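Local structure of isoflavone reductase (Medicago sativa, 2GAS) at residues I5-P10 with I79-A84; A31-T36 with V57-G62; T148-H153 with T196-A201; G157-N162 with A264-Q269; H213-K218 with Y277-A282. The protein reduces achiral isoflavones to chiral isoflavanones with NADPH, a late step in the synthesis of the alfalfa phytoalexin (-)-medicarpin. All coordinates share one frame; numbering follows the deposited sequence.

Contact 1: I5-P10 with I79-A84; sequences ILILGP and IVICAA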
# COMPACT_ATOMS: atom_id res chain seq x y z
N ILE A 5 -16.17 -6.23 7.95
CA ILE A 5 -15.05 -5.35 7.62
C ILE A 5 -15.46 -3.99 7.07
O ILE A 5 -16.20 -3.89 6.08
CB ILE A 5 -14.13 -6.06 6.58
CG1 ILE A 5 -13.67 -7.41 7.14
CG2 ILE A 5 -12.92 -5.17 6.25
CD1 ILE A 5 -12.83 -8.23 6.17
N LEU A 6 -14.97 -2.93 7.72
CA LEU A 6 -15.25 -1.56 7.31
C LEU A 6 -14.02 -0.96 6.64
O LEU A 6 -12.93 -0.98 7.22
CB LEU A 6 -15.62 -0.70 8.53
CG LEU A 6 -15.76 0.80 8.27
CD1 LEU A 6 -16.90 1.06 7.29
CD2 LEU A 6 -16.02 1.52 9.59
N ILE A 7 -14.20 -0.43 5.44
CA ILE A 7 -13.11 0.18 4.70
C ILE A 7 -13.25 1.69 4.64
O ILE A 7 -14.24 2.21 4.13
CB ILE A 7 -13.04 -0.35 3.24
CG1 ILE A 7 -12.81 -1.86 3.24
CG2 ILE A 7 -11.96 0.39 2.46
CD1 ILE A 7 -11.61 -2.29 4.05
N LEU A 8 -12.25 2.39 5.18
CA LEU A 8 -12.22 3.85 5.14
C LEU A 8 -11.42 4.17 3.87
O LEU A 8 -10.45 3.46 3.56
CB LEU A 8 -11.53 4.40 6.38
CG LEU A 8 -12.04 3.82 7.71
CD1 LEU A 8 -11.24 4.41 8.86
CD2 LEU A 8 -13.51 4.11 7.89
N GLY A 9 -11.82 5.21 3.14
CA GLY A 9 -11.17 5.56 1.89
C GLY A 9 -11.48 4.48 0.86
O GLY A 9 -10.63 4.12 0.04
N PRO A 10 -12.72 3.96 0.85
CA PRO A 10 -13.13 2.90 -0.08
C PRO A 10 -13.05 3.17 -1.58
O PRO A 10 -12.93 2.23 -2.37
CB PRO A 10 -14.55 2.58 0.38
CG PRO A 10 -15.06 3.92 0.80
CD PRO A 10 -13.89 4.48 1.59
N ILE A 79 -13.73 -5.29 12.04
CA ILE A 79 -12.42 -4.90 11.54
C ILE A 79 -12.48 -3.57 10.80
O ILE A 79 -13.38 -3.34 9.99
CB ILE A 79 -11.86 -5.99 10.61
CG1 ILE A 79 -11.77 -7.31 11.38
CG2 ILE A 79 -10.48 -5.58 10.07
CD1 ILE A 79 -11.36 -8.50 10.54
N VAL A 80 -11.52 -2.70 11.08
CA VAL A 80 -11.46 -1.39 10.45
C VAL A 80 -10.17 -1.27 9.66
O VAL A 80 -9.08 -1.49 10.18
CB VAL A 80 -11.51 -0.27 11.52
CG1 VAL A 80 -11.41 1.09 10.86
CG2 VAL A 80 -12.79 -0.38 12.34
N ILE A 81 -10.30 -0.94 8.38
CA ILE A 81 -9.15 -0.79 7.50
C ILE A 81 -9.07 0.63 6.95
O ILE A 81 -9.99 1.08 6.27
CB ILE A 81 -9.24 -1.76 6.31
CG1 ILE A 81 -9.30 -3.20 6.83
CG2 ILE A 81 -8.04 -1.57 5.38
CD1 ILE A 81 -9.47 -4.26 5.74
N CYS A 82 -7.98 1.32 7.26
CA CYS A 82 -7.80 2.68 6.75
C CYS A 82 -6.96 2.59 5.49
O CYS A 82 -5.72 2.55 5.54
CB CYS A 82 -7.09 3.55 7.79
SG CYS A 82 -7.14 5.29 7.36
N ALA A 83 -7.63 2.54 4.34
CA ALA A 83 -6.95 2.43 3.06
C ALA A 83 -6.19 3.69 2.72
O ALA A 83 -6.72 4.80 2.83
CB ALA A 83 -7.96 2.11 1.96
N ALA A 84 -4.93 3.52 2.30
CA ALA A 84 -4.09 4.66 1.94
C ALA A 84 -4.69 5.43 0.77
O ALA A 84 -5.27 4.84 -0.15
CB ALA A 84 -2.69 4.18 1.59
O HOH W 1 -7.92 4.14 -0.85
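This is a parallel strand pair at the centre of the Rossmann-type nucleotide-binding sheet. Strands 5-8 and 79-82 run with their axes 4.8 Å apart. Four backbone bonds join them in alternation. Leu6 N gives to Ile79 O, Ile81 N to Leu6 O, and Leu8 N to Ile81 O, the donors lying nearly along the C=O axes. The last, Ala83 N to Leu8 O at 3.1 Å, is more bent, its donor above the carbonyl plane. Ile5, Ile7, Ile79 and Ile81 share one face, which helix 15-25 covers through Ile18 and Ser22. Ile7 folds back at chi2 (-53°), so its CD1 presses on Ile81 CB at 3.3 Å, tighter than usual. Ile81 CD1 also meets Ile5 CG2 at 3.6 Å. An alanine in place of Ile81 would remove CG1, CG2 and CD1 and would probably loosen this packing beneath helix 15-25. On the other face Leu8 CD1 touches Val80 CG1. Past the strands, a water donates to both Gly9 O and Ala84 O. A CB on Gly9 would crowd Ala83 O. The first three bonds are straight and both apolar faces buried, and strand 5-8 leads directly into the inferred NADP(+)-binding residues starting at Gly9 and Pro10.

Contact 2: A31-T36 with V57-G62; sequences ALVRKT and VILLEG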
# COMPACT_ATOMS: atom_id res chain seq x y z
N ALA A 31 -18.54 0.21 3.76
CA ALA A 31 -17.69 1.30 3.27
C ALA A 31 -18.17 2.62 3.86
O ALA A 31 -19.36 2.92 3.82
CB ALA A 31 -17.73 1.36 1.74
N LEU A 32 -17.25 3.39 4.43
CA LEU A 32 -17.61 4.68 5.02
C LEU A 32 -17.61 5.72 3.91
O LEU A 32 -16.59 5.95 3.26
CB LEU A 32 -16.61 5.09 6.09
CG LEU A 32 -17.03 6.31 6.93
CD1 LEU A 32 -18.15 5.91 7.89
CD2 LEU A 32 -15.83 6.81 7.72
N VAL A 33 -18.77 6.33 3.69
CA VAL A 33 -18.90 7.34 2.65
C VAL A 33 -19.75 8.51 3.12
O VAL A 33 -20.69 8.34 3.89
CB VAL A 33 -19.57 6.75 1.38
CG1 VAL A 33 -18.63 5.74 0.72
CG2 VAL A 33 -20.88 6.08 1.75
N ARG A 34 -19.40 9.70 2.64
CA ARG A 34 -20.12 10.91 2.98
C ARG A 34 -21.21 11.13 1.94
O ARG A 34 -20.95 11.12 0.74
CB ARG A 34 -19.16 12.11 2.99
CG ARG A 34 -17.98 11.94 3.94
CD ARG A 34 -17.15 13.21 4.05
NE ARG A 34 -16.39 13.50 2.84
CZ ARG A 34 -15.56 14.53 2.72
NH1 ARG A 34 -14.91 14.74 1.58
NH2 ARG A 34 -15.38 15.36 3.74
N LYS A 35 -22.45 11.32 2.40
CA LYS A 35 -23.56 11.55 1.49
C LYS A 35 -23.70 13.04 1.26
O LYS A 35 -24.81 13.58 1.29
CB LYS A 35 -24.85 10.97 2.05
CG LYS A 35 -25.05 9.49 1.74
CD LYS A 35 -25.17 9.27 0.24
CE LYS A 35 -25.35 7.80 -0.09
NZ LYS A 35 -24.18 7.00 0.35
N THR A 36 -22.57 13.70 1.05
CA THR A 36 -22.54 15.13 0.81
C THR A 36 -21.70 15.41 -0.43
O THR A 36 -20.93 14.56 -0.88
CB THR A 36 -21.94 15.89 2.01
OG1 THR A 36 -22.05 17.30 1.79
CG2 THR A 36 -20.48 15.52 2.21
N VAL A 57 -22.28 -4.32 -0.82
CA VAL A 57 -21.51 -3.54 0.14
C VAL A 57 -22.50 -2.63 0.86
O VAL A 57 -23.36 -2.02 0.22
CB VAL A 57 -20.44 -2.66 -0.55
CG1 VAL A 57 -19.76 -1.76 0.48
CG2 VAL A 57 -19.41 -3.54 -1.23
N ILE A 58 -22.37 -2.55 2.18
CA ILE A 58 -23.23 -1.70 2.99
C ILE A 58 -22.55 -0.35 3.19
O ILE A 58 -21.42 -0.28 3.68
CB ILE A 58 -23.49 -2.34 4.39
CG1 ILE A 58 -24.36 -3.59 4.24
CG2 ILE A 58 -24.18 -1.34 5.30
CD1 ILE A 58 -23.70 -4.73 3.52
N LEU A 59 -23.24 0.73 2.82
CA LEU A 59 -22.67 2.06 2.97
C LEU A 59 -23.04 2.66 4.31
O LEU A 59 -24.22 2.79 4.63
CB LEU A 59 -23.18 2.99 1.86
CG LEU A 59 -22.96 2.54 0.42
CD1 LEU A 59 -23.49 3.61 -0.51
CD2 LEU A 59 -21.47 2.29 0.18
N LEU A 60 -22.03 3.03 5.09
CA LEU A 60 -22.26 3.66 6.38
C LEU A 60 -21.93 5.14 6.19
O LEU A 60 -20.86 5.48 5.69
CB LEU A 60 -21.36 3.03 7.45
CG LEU A 60 -21.63 1.56 7.77
CD1 LEU A 60 -20.71 1.11 8.90
CD2 LEU A 60 -23.09 1.38 8.18
N GLU A 61 -22.86 6.00 6.57
CA GLU A 61 -22.66 7.44 6.40
C GLU A 61 -21.79 8.03 7.50
O GLU A 61 -22.05 7.85 8.69
CB GLU A 61 -24.02 8.15 6.38
CG GLU A 61 -23.95 9.57 5.83
CD GLU A 61 -25.30 10.25 5.80
OE1 GLU A 61 -26.28 9.63 5.33
OE2 GLU A 61 -25.39 11.42 6.23
N GLY A 62 -20.74 8.74 7.09
CA GLY A 62 -19.86 9.34 8.07
C GLY A 62 -18.63 9.98 7.47
O GLY A 62 -18.31 9.78 6.30
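Lys35, in the loop just past strand 29-33, folds back over the neighbouring strand 58-61. Its CB points toward segment 57-62 and lies 3.8 Å from Glu61 OE1. CG, anti to the carbonyl carbon, keeps a similar distance from the same oxygen, so the aliphatic root of the lysine crosses the glutamate at about a right angle. The chain then bends at chi2 (-64°) and again at chi4 (-61°). These bends carry NZ away from the carboxylate, to 6.0 Å from Glu61 OE1, and bring it against Leu59 CD1 at 3.6 Å. The two opposite charges are near but not in contact, and any attraction between them is probably modest.

Beside this exposed lysine-glutamate pair lies the beta-alpha-beta unit of strand 29-33, helix 42-54 and strand 58-61, at one side of the Rossmann-type sheet. The strands are parallel. Ala31 N gives to Ile58 O, Leu60 N to Ala31 O, and Val33 N to Leu60 O. Gly62 N reaches Val33 O at 3.2 Å from well above the carbonyl plane. Ala31, Val33 and Leu59 share the face that carries Ile49 of helix 42-54. There Val33 CG2 sits in the crowded position between its own N and carbonyl carbon and meets Leu59 CB at 3.9 Å. On the opposite face Leu32, CG anti to the backbone N, lays CD1 3.8 Å from Gly62 CA. A CB on Gly62 would clash with that methyl. Arg34, an NADP(+)-binding residue by similarity, brings CG to 3.2 Å from Gly62 O, and its guanidinium has a long, weak ion pair with Asp63.

Contact 3: T148-H153 with T196-A201; sequences TYLCCH and TFTIRA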
# COMPACT_ATOMS: atom_id res chain seq x y z
N THR A 148 -2.73 -4.75 12.66
CA THR A 148 -2.01 -5.47 11.61
C THR A 148 -1.48 -4.38 10.68
O THR A 148 -2.24 -3.52 10.23
CB THR A 148 -2.89 -6.43 10.80
OG1 THR A 148 -3.37 -7.48 11.65
CG2 THR A 148 -2.06 -7.07 9.66
N TYR A 149 -0.17 -4.39 10.44
CA TYR A 149 0.47 -3.42 9.57
C TYR A 149 0.71 -4.13 8.25
O TYR A 149 1.51 -5.06 8.18
CB TYR A 149 1.80 -2.96 10.16
CG TYR A 149 1.70 -2.38 11.55
CD1 TYR A 149 2.72 -2.57 12.48
CD2 TYR A 149 0.59 -1.62 11.94
CE1 TYR A 149 2.64 -2.03 13.76
CE2 TYR A 149 0.50 -1.07 13.22
CZ TYR A 149 1.53 -1.28 14.11
OH TYR A 149 1.45 -0.73 15.38
N LEU A 150 0.01 -3.70 7.20
CA LEU A 150 0.13 -4.35 5.89
C LEU A 150 1.23 -3.65 5.09
O LEU A 150 1.03 -2.57 4.55
CB LEU A 150 -1.22 -4.28 5.16
CG LEU A 150 -1.52 -5.23 3.99
CD1 LEU A 150 -0.53 -4.99 2.85
CD2 LEU A 150 -1.45 -6.67 4.47
N CYS A 151 2.39 -4.29 5.04
CA CYS A 151 3.54 -3.74 4.33
C CYS A 151 3.67 -4.44 2.98
O CYS A 151 4.32 -5.49 2.87
CB CYS A 151 4.80 -3.95 5.18
SG CYS A 151 4.61 -3.29 6.86
N CYS A 152 3.05 -3.86 1.96
CA CYS A 152 3.04 -4.44 0.62
C CYS A 152 4.13 -3.93 -0.29
O CYS A 152 4.21 -4.33 -1.46
CB CYS A 152 1.68 -4.18 -0.04
SG CYS A 152 1.28 -2.43 -0.22
N HIS A 153 4.97 -3.04 0.22
CA HIS A 153 6.06 -2.49 -0.56
C HIS A 153 5.65 -1.79 -1.86
O HIS A 153 4.75 -0.95 -1.84
CB HIS A 153 7.11 -3.58 -0.78
CG HIS A 153 7.84 -3.93 0.48
ND1 HIS A 153 8.72 -3.06 1.09
CD2 HIS A 153 7.73 -4.99 1.31
CE1 HIS A 153 9.11 -3.56 2.24
NE2 HIS A 153 8.52 -4.73 2.41
N THR A 196 -6.38 -8.57 -2.05
CA THR A 196 -6.53 -9.97 -1.67
C THR A 196 -5.76 -10.34 -0.41
O THR A 196 -6.31 -10.95 0.51
CB THR A 196 -6.13 -10.87 -2.83
OG1 THR A 196 -6.95 -10.56 -3.96
CG2 THR A 196 -6.32 -12.34 -2.46
N PHE A 197 -4.49 -9.95 -0.34
CA PHE A 197 -3.67 -10.26 0.82
C PHE A 197 -4.12 -9.52 2.08
O PHE A 197 -3.98 -10.02 3.19
CB PHE A 197 -2.20 -9.96 0.54
CG PHE A 197 -1.52 -11.00 -0.31
CD1 PHE A 197 -1.17 -10.73 -1.62
CD2 PHE A 197 -1.26 -12.26 0.22
CE1 PHE A 197 -0.56 -11.70 -2.41
CE2 PHE A 197 -0.65 -13.24 -0.56
CZ PHE A 197 -0.30 -12.96 -1.87
N THR A 198 -4.64 -8.31 1.90
CA THR A 198 -5.10 -7.54 3.05
C THR A 198 -6.27 -8.25 3.71
O THR A 198 -6.35 -8.34 4.94
CB THR A 198 -5.53 -6.12 2.64
OG1 THR A 198 -4.40 -5.43 2.09
CG2 THR A 198 -6.05 -5.34 3.84
N ILE A 199 -7.19 -8.76 2.90
CA ILE A 199 -8.35 -9.45 3.43
C ILE A 199 -7.95 -10.81 4.00
O ILE A 199 -8.50 -11.25 5.01
CB ILE A 199 -9.46 -9.59 2.36
CG1 ILE A 199 -10.09 -8.22 2.06
CG2 ILE A 199 -10.56 -10.53 2.85
CD1 ILE A 199 -9.13 -7.18 1.58
N ARG A 200 -6.98 -11.48 3.37
CA ARG A 200 -6.51 -12.76 3.90
C ARG A 200 -5.97 -12.51 5.30
O ARG A 200 -6.23 -13.28 6.22
CB ARG A 200 -5.39 -13.33 3.02
CG ARG A 200 -5.88 -14.11 1.81
CD ARG A 200 -6.57 -15.40 2.23
NE ARG A 200 -5.77 -16.59 1.94
CZ ARG A 200 -5.38 -17.47 2.85
NH1 ARG A 200 -5.72 -17.29 4.12
NH2 ARG A 200 -4.67 -18.52 2.50
N ALA A 201 -5.22 -11.42 5.46
CA ALA A 201 -4.65 -11.07 6.75
C ALA A 201 -5.76 -10.71 7.74
O ALA A 201 -5.71 -11.08 8.91
CB ALA A 201 -3.67 -9.88 6.59
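Leu150 holds CG anti to its backbone N (chi1 -161°), which turns this branch carbon to Thr198 of helix 191-202, and chi2 of -62° sets the two methyls flanking it. Thr198 has OG1 anti to the carbonyl carbon, beside its own N. The two side chains cross obliquely. Leu150 CG comes 3.5 Å from Thr198 OG1, while CD1 and CD2 each lie 4.0 Å from the same oxygen. The methine CG, not the methyl tips, faces the oxygen. This is van der Waals contact, since OG1 is already hydrogen-bonded to Val194 O one helical turn earlier. That bond satisfies the hydroxyl, so it can sit against the leucine.

The arrangement is a helix packed against a parallel sheet, nearly antiparallel to its strand, the layering of an alpha/beta Rossmann-type fold. The two segments run at 159°, with their axes 9.8 Å apart. Phe109 of strand 107-109 touches Thr198 and Ala201, and Ile18 of helix 15-25 also touches Thr198. Leu150 CD2 lies 4.4 Å from Ala201 CB. Thr148 is the looser partner: its CG2 stands 4.5 Å from Ala201 CB. The hydroxyl of Thr148 bonds to Thr207 O, so its polar end is satisfied away from the helix contact. Phe197 points CB toward the strand, yet its ring leads away. Its carbonyl oxygen lies 4.4 Å from Leu150 CD2 and accepts from Ala201 N within the helix.

Contact 4: G157-N162 with A264-Q269; sequences GYFLRN and ALYHSQ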
# COMPACT_ATOMS: atom_id res chain seq x y z
N GLY A 157 1.34 -0.49 -10.14
CA GLY A 157 0.81 0.69 -10.80
C GLY A 157 1.53 1.98 -10.48
O GLY A 157 1.34 2.98 -11.18
N TYR A 158 2.35 1.97 -9.43
CA TYR A 158 3.08 3.16 -9.03
C TYR A 158 4.58 3.10 -9.31
O TYR A 158 5.17 4.10 -9.72
CB TYR A 158 2.86 3.44 -7.55
CG TYR A 158 1.47 3.94 -7.24
CD1 TYR A 158 1.06 5.21 -7.66
CD2 TYR A 158 0.55 3.15 -6.56
CE1 TYR A 158 -0.22 5.67 -7.42
CE2 TYR A 158 -0.74 3.61 -6.30
CZ TYR A 158 -1.12 4.87 -6.74
OH TYR A 158 -2.40 5.32 -6.50
N PHE A 159 5.19 1.93 -9.10
CA PHE A 159 6.62 1.77 -9.31
C PHE A 159 7.01 1.07 -10.60
O PHE A 159 7.81 1.59 -11.38
CB PHE A 159 7.26 0.97 -8.16
CG PHE A 159 7.32 1.70 -6.85
CD1 PHE A 159 6.18 1.84 -6.06
CD2 PHE A 159 8.52 2.24 -6.39
CE1 PHE A 159 6.25 2.48 -4.82
CE2 PHE A 159 8.60 2.88 -5.17
CZ PHE A 159 7.46 3.01 -4.38
N LEU A 160 6.47 -0.12 -10.81
CA LEU A 160 6.80 -0.92 -11.97
C LEU A 160 6.30 -0.37 -13.30
O LEU A 160 6.96 -0.54 -14.32
CB LEU A 160 6.28 -2.35 -11.78
CG LEU A 160 6.85 -3.41 -12.72
CD1 LEU A 160 8.38 -3.42 -12.60
CD2 LEU A 160 6.28 -4.78 -12.36
N ARG A 161 5.15 0.30 -13.29
CA ARG A 161 4.60 0.82 -14.53
C ARG A 161 5.57 1.67 -15.33
O ARG A 161 5.56 1.62 -16.56
CB ARG A 161 3.33 1.63 -14.26
CG ARG A 161 2.70 2.10 -15.56
CD ARG A 161 1.39 2.79 -15.35
NE ARG A 161 0.85 3.24 -16.62
CZ ARG A 161 -0.36 3.78 -16.78
NH1 ARG A 161 -1.15 3.92 -15.73
NH2 ARG A 161 -0.76 4.16 -17.98
N ASN A 162 6.38 2.48 -14.66
CA ASN A 162 7.33 3.28 -15.42
C ASN A 162 8.77 2.91 -15.09
O ASN A 162 9.68 3.70 -15.31
CB ASN A 162 7.09 4.78 -15.19
CG ASN A 162 7.27 5.20 -13.75
OD1 ASN A 162 7.14 6.38 -13.43
ND2 ASN A 162 7.58 4.25 -12.87
N ALA A 264 13.62 10.50 -3.46
CA ALA A 264 13.95 9.96 -2.14
C ALA A 264 13.24 8.61 -1.97
O ALA A 264 13.78 7.68 -1.38
CB ALA A 264 13.52 10.93 -1.04
N LEU A 265 12.02 8.52 -2.49
CA LEU A 265 11.26 7.27 -2.41
C LEU A 265 12.02 6.18 -3.18
O LEU A 265 12.21 5.08 -2.68
CB LEU A 265 9.86 7.47 -3.00
CG LEU A 265 8.90 6.28 -2.92
CD1 LEU A 265 8.71 5.83 -1.48
CD2 LEU A 265 7.56 6.69 -3.53
N TYR A 266 12.45 6.50 -4.40
CA TYR A 266 13.19 5.55 -5.24
C TYR A 266 14.54 5.20 -4.60
O TYR A 266 14.98 4.06 -4.67
CB TYR A 266 13.45 6.15 -6.62
CG TYR A 266 12.22 6.40 -7.46
CD1 TYR A 266 12.23 7.37 -8.45
CD2 TYR A 266 11.05 5.66 -7.27
CE1 TYR A 266 11.12 7.61 -9.24
CE2 TYR A 266 9.92 5.90 -8.06
CZ TYR A 266 9.96 6.88 -9.04
OH TYR A 266 8.86 7.14 -9.82
N HIS A 267 15.19 6.19 -4.00
CA HIS A 267 16.47 5.96 -3.33
C HIS A 267 16.33 4.87 -2.27
O HIS A 267 17.12 3.94 -2.20
CB HIS A 267 16.96 7.27 -2.69
CG HIS A 267 18.05 7.09 -1.68
ND1 HIS A 267 19.37 6.87 -2.03
CD2 HIS A 267 18.01 7.09 -0.33
CE1 HIS A 267 20.09 6.75 -0.93
NE2 HIS A 267 19.30 6.88 0.12
N SER A 268 15.30 4.99 -1.44
CA SER A 268 15.06 4.02 -0.39
C SER A 268 14.72 2.64 -0.95
O SER A 268 15.17 1.63 -0.43
CB SER A 268 13.91 4.52 0.50
OG SER A 268 13.56 3.55 1.48
N GLN A 269 13.95 2.61 -2.03
CA GLN A 269 13.52 1.35 -2.64
C GLN A 269 14.57 0.71 -3.55
O GLN A 269 14.72 -0.51 -3.57
CB GLN A 269 12.21 1.59 -3.41
CG GLN A 269 11.40 0.35 -3.81
CD GLN A 269 11.64 -0.10 -5.25
OE1 GLN A 269 12.01 0.70 -6.11
NE2 GLN A 269 11.40 -1.38 -5.52
O HOH W 2 7.53 5.15 -10.29
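The apolar contacts all meet at one ring, that of Phe159. Its CG is anti to the carbonyl carbon (chi1 -70°), which sends the ring out toward helix 259-271. CZ touches Leu265 CD2 at 3.8 Å, and the two side chains cross at about a right angle. CD2 comes to the edge of the Tyr266 ring, 4.3 Å from Tyr266 CE2. With a glycine here in place of Phe159 the whole ring would be gone, and the packing of the weakly bonded, pi-type turn at 157-160 on helix 259-271 would probably be weakened.

Mixed contact is made with Gln269. Its chain bends at chi2 (-99°) and meets the phenyl ring tip to tip, OE1 3.8 Å from Phe159 CD2. The planes of ring and amide stand 61° apart. Gln269 CG adds a further touch, 4.0 Å from Phe159 CE2. The amide nitrogen NE2 has a weak hydrogen bond to Tyr188 OH.

The polar link runs through water. One water donates to Tyr158 O at 2.6 Å and is hydrogen-bonded to Tyr266 OH at 2.4 Å. It bridges segments 157-162 and 264-269.

Around this contact, Ala154 of the short strand 154-155 packs on both Phe159 and Gln269. Leu160 lies on helix 299-303 through Ala299, Tyr302 and Leu303. Ala264 and His267 rest on helix 245-254, so the pair joins C-terminal helices to the chain that follows strand 148-151.

Contact 5: H213-K218 with Y277-A282; sequences HIRLPK and YEIDPA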
# COMPACT_ATOMS: atom_id res chain seq x y z
N HIS A 213 4.18 -8.86 5.74
CA HIS A 213 5.04 -8.41 4.66
C HIS A 213 4.79 -9.13 3.35
O HIS A 213 4.74 -10.36 3.31
CB HIS A 213 6.50 -8.63 5.07
CG HIS A 213 6.82 -8.07 6.41
ND1 HIS A 213 7.30 -6.79 6.60
CD2 HIS A 213 6.65 -8.59 7.65
CE1 HIS A 213 7.41 -6.55 7.89
NE2 HIS A 213 7.02 -7.62 8.55
N ILE A 214 4.64 -8.36 2.28
CA ILE A 214 4.41 -8.95 0.97
C ILE A 214 5.69 -8.88 0.14
O ILE A 214 6.07 -7.81 -0.34
CB ILE A 214 3.29 -8.21 0.19
CG1 ILE A 214 2.05 -8.03 1.07
CG2 ILE A 214 2.95 -8.98 -1.09
CD1 ILE A 214 1.34 -9.31 1.40
N ARG A 215 6.39 -10.00 0.03
CA ARG A 215 7.60 -10.11 -0.78
C ARG A 215 7.37 -11.41 -1.55
O ARG A 215 7.75 -12.48 -1.09
CB ARG A 215 8.86 -10.24 0.08
CG ARG A 215 9.48 -8.92 0.55
CD ARG A 215 9.13 -8.60 2.00
NE ARG A 215 9.60 -9.61 2.95
CZ ARG A 215 10.79 -9.60 3.55
NH1 ARG A 215 11.67 -8.64 3.31
NH2 ARG A 215 11.08 -10.55 4.44
N LEU A 216 6.71 -11.30 -2.71
CA LEU A 216 6.39 -12.48 -3.52
C LEU A 216 7.59 -12.93 -4.36
O LEU A 216 8.16 -12.16 -5.12
CB LEU A 216 5.18 -12.15 -4.40
CG LEU A 216 4.00 -11.55 -3.62
CD1 LEU A 216 2.98 -10.96 -4.57
CD2 LEU A 216 3.36 -12.63 -2.74
N PRO A 217 7.97 -14.21 -4.23
CA PRO A 217 9.11 -14.80 -4.94
C PRO A 217 9.38 -14.36 -6.38
O PRO A 217 10.47 -13.88 -6.68
CB PRO A 217 8.83 -16.30 -4.82
CG PRO A 217 8.25 -16.39 -3.45
CD PRO A 217 7.26 -15.24 -3.45
N LYS A 218 8.40 -14.53 -7.26
CA LYS A 218 8.61 -14.16 -8.66
C LYS A 218 8.59 -12.66 -8.91
O LYS A 218 8.90 -12.21 -10.02
CB LYS A 218 7.57 -14.84 -9.55
CG LYS A 218 7.79 -16.34 -9.69
CD LYS A 218 6.74 -17.00 -10.57
CE LYS A 218 5.37 -16.97 -9.92
NZ LYS A 218 4.33 -17.66 -10.75
N TYR A 277 15.11 -7.51 4.14
CA TYR A 277 15.27 -7.69 5.58
C TYR A 277 14.70 -9.04 6.01
O TYR A 277 13.82 -9.59 5.36
CB TYR A 277 14.55 -6.58 6.36
CG TYR A 277 13.09 -6.40 5.99
CD1 TYR A 277 12.71 -5.48 5.02
CD2 TYR A 277 12.09 -7.16 6.60
CE1 TYR A 277 11.38 -5.31 4.66
CE2 TYR A 277 10.74 -7.00 6.25
CZ TYR A 277 10.40 -6.07 5.28
OH TYR A 277 9.09 -5.89 4.90
N GLU A 278 15.24 -9.58 7.11
CA GLU A 278 14.75 -10.84 7.64
C GLU A 278 13.70 -10.46 8.68
O GLU A 278 13.84 -9.44 9.35
CB GLU A 278 15.89 -11.63 8.29
CG GLU A 278 16.90 -12.17 7.29
CD GLU A 278 18.03 -12.93 7.94
OE1 GLU A 278 18.86 -13.51 7.20
OE2 GLU A 278 18.11 -12.94 9.19
N ILE A 279 12.65 -11.26 8.80
CA ILE A 279 11.62 -10.92 9.77
C ILE A 279 11.78 -11.63 11.10
O ILE A 279 12.50 -12.62 11.22
CB ILE A 279 10.20 -11.20 9.22
CG1 ILE A 279 9.93 -12.70 9.12
CG2 ILE A 279 10.02 -10.51 7.88
CD1 ILE A 279 10.80 -13.42 8.14
N ASP A 280 11.10 -11.08 12.10
CA ASP A 280 11.10 -11.59 13.46
C ASP A 280 9.75 -12.27 13.64
O ASP A 280 8.71 -11.61 13.59
CB ASP A 280 11.28 -10.42 14.42
CG ASP A 280 11.21 -10.84 15.88
OD1 ASP A 280 11.51 -9.99 16.74
OD2 ASP A 280 10.85 -12.00 16.16
N PRO A 281 9.74 -13.60 13.86
CA PRO A 281 8.50 -14.35 14.04
C PRO A 281 7.57 -13.83 15.15
O PRO A 281 6.37 -14.05 15.10
CB PRO A 281 8.98 -15.78 14.30
CG PRO A 281 10.35 -15.59 14.87
CD PRO A 281 10.91 -14.48 14.02
N ALA A 282 8.14 -13.13 16.12
CA ALA A 282 7.33 -12.60 17.21
C ALA A 282 6.55 -11.36 16.79
O ALA A 282 5.56 -11.00 17.44
CB ALA A 282 8.23 -12.27 18.41
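Of the three-stranded parallel sheet 148-151, 210-213 and 284-286, the loop after the middle strand 210-213 here meets the loop leading into strand 284-286, through a cation-pi stack and a histidine-tyrosine hydrogen bond. Tyr277 takes the crowded first torsion, CG between backbone N and carbonyl carbon (chi1 54°). This swings its ring back toward segment 213-218. Arg215 bends at chi2 (101°) and again at chi3, and its guanidinium lies flat on that ring, with NH1 over the ring centre. The planes are only 18° apart. The same group also holds the backbone: NH1 and NH2 both give to Tyr277 O, at 3.1 Å and 3.0 Å, and that oxygen lies almost in the guanidinium plane. NH2 has a salt bridge to Glu286 as well, which would help keep the positive charge over the ring.

His213 keeps CG anti to its carbonyl carbon and turns ND1 to Tyr277 OH, 2.6 Å away at the ring edge. Either atom could be the donor. The tyrosine ring presents its edge to the imidazole face in an offset edge-to-face pair. His153 NE2 also bonds to Tyr277 OH, while His213 NE2 bonds to Asp284, whose charge may favour a protonated or strongly polarised imidazole. Ile279 holds CG2 anti to the carbonyl carbon. That methyl makes a CH-pi contact over the face of His213, 4.2 Å from the ring centroid, and lies 3.6 Å from Arg215 NH2.

From the N terminus, strand 5-8 opens contact 1, which closes at residues 79-84. Contact 2 opens and closes within that loop, at 31-36 and 57-62. The two share the Rossmann-type sheet, where strands 5-8 and 29-33 are neighbours and Leu8 packs on Leu32. Contact 3 opens later, at 148-153. Before it closes at 196-201, contact 4 opens at 157-162, so these two cross. Contact 5 opens at 213-218, before contact 4 closes at 264-269, and so crosses it too. Contact 5 closes last, at 277-282. Ile81 touches Thr198, joining the nucleotide-binding sheet to helix 191-202. His153 and Cys151 of contact 3 reach Tyr277 and Ile214 of contact 5.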